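Local coordinates for protein ammonium transporter (Kuenenia stuttgartiensis, PDB 6EU6) that probably senses ammonium at the membrane and passes the signal on through a histidine kinase, as a member of the ammonium transporter family, at residues A116-F121 with R387-P392. Numbering follows the deposited sequence.
Sequences AERSGF and RLRVTP. With LMT (dodecyl-beta-D-maltoside), chain E.
A single antiparallel beta bridge joins Ser119 to Arg389, a non-hydrogen-bonded pair framed by Val390 N to Arg118 O (2.9 Å) and Gly120 N to Leu388 O (3.0 Å). Each of these carbonyls also meets a CA-H, Leu388 O that of Ser119 and Arg118 O that of Arg389. Arg118 CG, set between backbone N and carbonyl carbon (chi1 82°), lies over one guanidinium face of Arg389, 3.8 Å from NH2. The bridge ties the loop between helices 93-114 and 121-144 to the linker between helices 353-385 and 392-397, in a largely helical membrane protein. Long arginines suit both places because their several N-H groups reach carbonyls: Ala116 O lies in the plane of the Arg118 guanidinium, at its edge, 3.1 Å from NH1, while NH2 bonds to Asp317 O and NE to Gly186 O; Arg389 takes Val185 O, Pro187 O and a salt bridge to Glu395. An alanine at Arg118 would probably leave those three carbonyls without their donor and uncover part of the Arg389 face. With no side chain, Gly120 leaves room for branched Val390, whose CG1 lies 3.8 Å from Gly120 CA, and, in this crystal, for O6' of the dodecyl-beta-D-maltoside, which a CB would strike. O6B of that detergent donates to Arg389 O (2.6 Å).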
loop_
_atom_site.group_PDB
_atom_site.type_symbol
_atom_site.label_atom_id
_atom_site.label_comp_id
_atom_site.label_asym_id
_atom_site.label_seq_id
_atom_site.Cartn_x
_atom_site.Cartn_y
_atom_site.Cartn_z
ATOM N N ALA A 116 10.340 -11.221 20.078
ATOM C CA ALA A 116 8.946 -11.082 20.402
ATOM C C ALA A 116 8.460 -12.089 21.458
ATOM O O ALA A 116 8.993 -13.232 21.597
ATOM C CB ALA A 116 8.098 -11.231 19.149
ATOM N N GLU A 117 7.396 -11.681 22.161
ATOM C CA GLU A 117 6.631 -12.602 23.053
ATOM C C GLU A 117 7.196 -12.763 24.466
ATOM O O GLU A 117 6.426 -13.098 25.348
ATOM C CB GLU A 117 6.345 -14.021 22.430
ATOM C CG GLU A 117 5.918 -13.950 20.954
ATOM C CD GLU A 117 4.776 -14.877 20.638
ATOM O OE1 GLU A 117 3.628 -14.441 20.465
ATOM O OE2 GLU A 117 5.036 -16.071 20.567
ATOM N N ARG A 118 8.467 -12.435 24.687
ATOM C CA ARG A 118 9.047 -12.638 26.018
ATOM C C ARG A 118 10.095 -11.631 26.427
ATOM O O ARG A 118 10.467 -11.577 27.590
ATOM C CB ARG A 118 9.537 -14.063 26.188
ATOM C CG ARG A 118 10.934 -14.365 25.600
ATOM C CD ARG A 118 10.963 -14.340 24.074
ATOM N NE ARG A 118 12.186 -14.951 23.537
ATOM C CZ ARG A 118 12.547 -15.024 22.268
ATOM N NH1 ARG A 118 11.728 -14.584 21.316
ATOM N NH2 ARG A 118 13.700 -15.557 21.928
ATOM N N SER A 119 10.563 -10.809 25.508
ATOM C CA SER A 119 11.376 -9.710 25.876
ATOM C C SER A 119 10.505 -8.593 26.405
ATOM O O SER A 119 9.297 -8.458 26.010
ATOM C CB SER A 119 12.232 -9.252 24.706
ATOM O OG SER A 119 11.475 -8.703 23.668
ATOM N N GLY A 120 11.099 -7.750 27.264
ATOM C CA GLY A 120 10.430 -6.540 27.717
ATOM C C GLY A 120 10.650 -5.390 26.792
ATOM O O GLY A 120 11.515 -5.439 25.866
ATOM N N PHE A 121 9.870 -4.332 27.019
ATOM C CA PHE A 121 9.951 -3.113 26.199
ATOM C C PHE A 121 11.342 -2.455 26.097
ATOM O O PHE A 121 11.820 -2.114 25.017
ATOM C CB PHE A 121 8.972 -2.109 26.715
ATOM C CG PHE A 121 8.739 -0.986 25.780
ATOM C CD1 PHE A 121 8.184 -1.211 24.539
ATOM C CD2 PHE A 121 9.052 0.318 26.141
ATOM C CE1 PHE A 121 7.940 -0.154 23.655
ATOM C CE2 PHE A 121 8.827 1.366 25.276
ATOM C CZ PHE A 121 8.244 1.128 24.032
ATOM N N ARG A 387 16.547 -6.456 33.528
ATOM C CA ARG A 387 16.248 -7.798 33.033
ATOM C C ARG A 387 15.626 -7.710 31.592
ATOM O O ARG A 387 14.875 -6.802 31.256
ATOM C CB ARG A 387 15.377 -8.613 33.998
ATOM C CG ARG A 387 16.162 -9.442 35.039
ATOM C CD ARG A 387 17.292 -10.351 34.506
ATOM N NE ARG A 387 16.827 -11.500 33.690
ATOM C CZ ARG A 387 16.993 -11.669 32.363
ATOM N NH1 ARG A 387 17.638 -10.814 31.632
ATOM N NH2 ARG A 387 16.537 -12.736 31.766
ATOM N N LEU A 388 16.031 -8.652 30.760
ATOM C CA LEU A 388 15.743 -8.613 29.340
ATOM C C LEU A 388 14.388 -9.213 29.094
ATOM O O LEU A 388 13.764 -8.859 28.063
ATOM C CB LEU A 388 16.830 -9.361 28.519
ATOM C CG LEU A 388 18.253 -8.862 28.650
ATOM C CD1 LEU A 388 19.191 -9.666 27.783
ATOM C CD2 LEU A 388 18.360 -7.345 28.418
ATOM N N ARG A 389 13.987 -10.186 29.930
ATOM C CA ARG A 389 12.686 -10.812 29.759
ATOM C C ARG A 389 11.627 -10.289 30.681
ATOM O O ARG A 389 11.912 -9.755 31.750
ATOM C CB ARG A 389 12.659 -12.276 30.025
ATOM C CG ARG A 389 13.743 -13.079 29.540
ATOM C CD ARG A 389 13.595 -14.463 30.124
ATOM N NE ARG A 389 12.420 -15.220 29.678
ATOM C CZ ARG A 389 12.387 -16.155 28.730
ATOM N NH1 ARG A 389 13.447 -16.455 27.970
ATOM N NH2 ARG A 389 11.272 -16.802 28.522
ATOM N N VAL A 390 10.387 -10.517 30.292
ATOM C CA VAL A 390 9.263 -10.322 31.191
ATOM C C VAL A 390 9.155 -11.545 32.129
ATOM O O VAL A 390 9.791 -12.591 31.904
ATOM C CB VAL A 390 7.926 -10.074 30.447
ATOM C CG1 VAL A 390 8.051 -8.946 29.474
ATOM C CG2 VAL A 390 7.392 -11.351 29.736
ATOM N N THR A 391 8.335 -11.433 33.176
ATOM C CA THR A 391 8.179 -12.557 34.123
ATOM C C THR A 391 7.421 -13.678 33.438
ATOM O O THR A 391 6.669 -13.456 32.470
ATOM C CB THR A 391 7.450 -12.146 35.419
ATOM O OG1 THR A 391 6.083 -11.793 35.114
ATOM C CG2 THR A 391 8.148 -10.933 36.044
ATOM N N PRO A 392 7.610 -14.907 33.915
ATOM C CA PRO A 392 6.909 -15.997 33.286
ATOM C C PRO A 392 5.390 -15.825 33.320
ATOM O O PRO A 392 4.694 -16.275 32.380
ATOM C CB PRO A 392 7.336 -17.195 34.138
ATOM C CG PRO A 392 8.693 -16.845 34.600
ATOM C CD PRO A 392 8.484 -15.397 34.989
HETATM C C1B LMT E . 9.134 -5.982 31.761
HETATM C C2B LMT E . 8.049 -6.701 32.628
HETATM C C3B LMT E . 8.403 -6.598 34.106
HETATM C C4B LMT E . 9.751 -7.245 34.236
HETATM C C5B LMT E . 10.803 -6.492 33.465
HETATM C C6B LMT E . 12.173 -7.132 33.750
HETATM O O1B LMT E . 9.164 -4.597 32.081
HETATM O O2B LMT E . 6.753 -6.105 32.482
HETATM O O3B LMT E . 7.520 -7.291 34.997
HETATM O "O4'" LMT E . 10.125 -7.305 35.619
HETATM O O5B LMT E . 10.440 -6.481 32.056
HETATM O O6B LMT E . 12.113 -8.573 34.048
HETATM C "C1'" LMT E . 8.487 -0.851 30.533
HETATM C "C2'" LMT E . 7.575 -1.969 30.202
HETATM C "C3'" LMT E . 7.720 -3.093 31.123
HETATM C "C4'" LMT E . 9.077 -3.628 31.046
HETATM C "C5'" LMT E . 10.082 -2.465 31.232
HETATM C "C6'" LMT E . 11.494 -2.956 30.996
HETATM O "O1'" LMT E . 8.271 0.217 29.637
HETATM O "O2'" LMT E . 6.246 -1.558 30.362
HETATM O "O3'" LMT E . 6.855 -4.166 30.802
HETATM O "O5'" LMT E . 9.807 -1.350 30.398
HETATM O "O6'" LMT E . 11.684 -3.733 29.797
HETATM C C1 LMT E . 9.128 1.356 29.922
HETATM C C2 LMT E . 8.717 2.555 29.054
HETATM C C3 LMT E . 9.692 3.727 29.118
HETATM C C4 LMT E . 9.252 4.926 28.242
HETATM C C5 LMT E . 10.161 5.175 27.032
HETATM C C6 LMT E . 10.533 6.621 26.710
HETATM C C7 LMT E . 11.046 6.718 25.259
HETATM C C8 LMT E . 12.414 7.372 25.096
HETATM C C9 LMT E . 12.924 7.447 23.632
HETATM C C10 LMT E . 14.120 8.445 23.422
HETATM C C11 LMT E . 15.284 8.037 22.454
HETATM C C12 LMT E . 15.449 8.815 21.133
#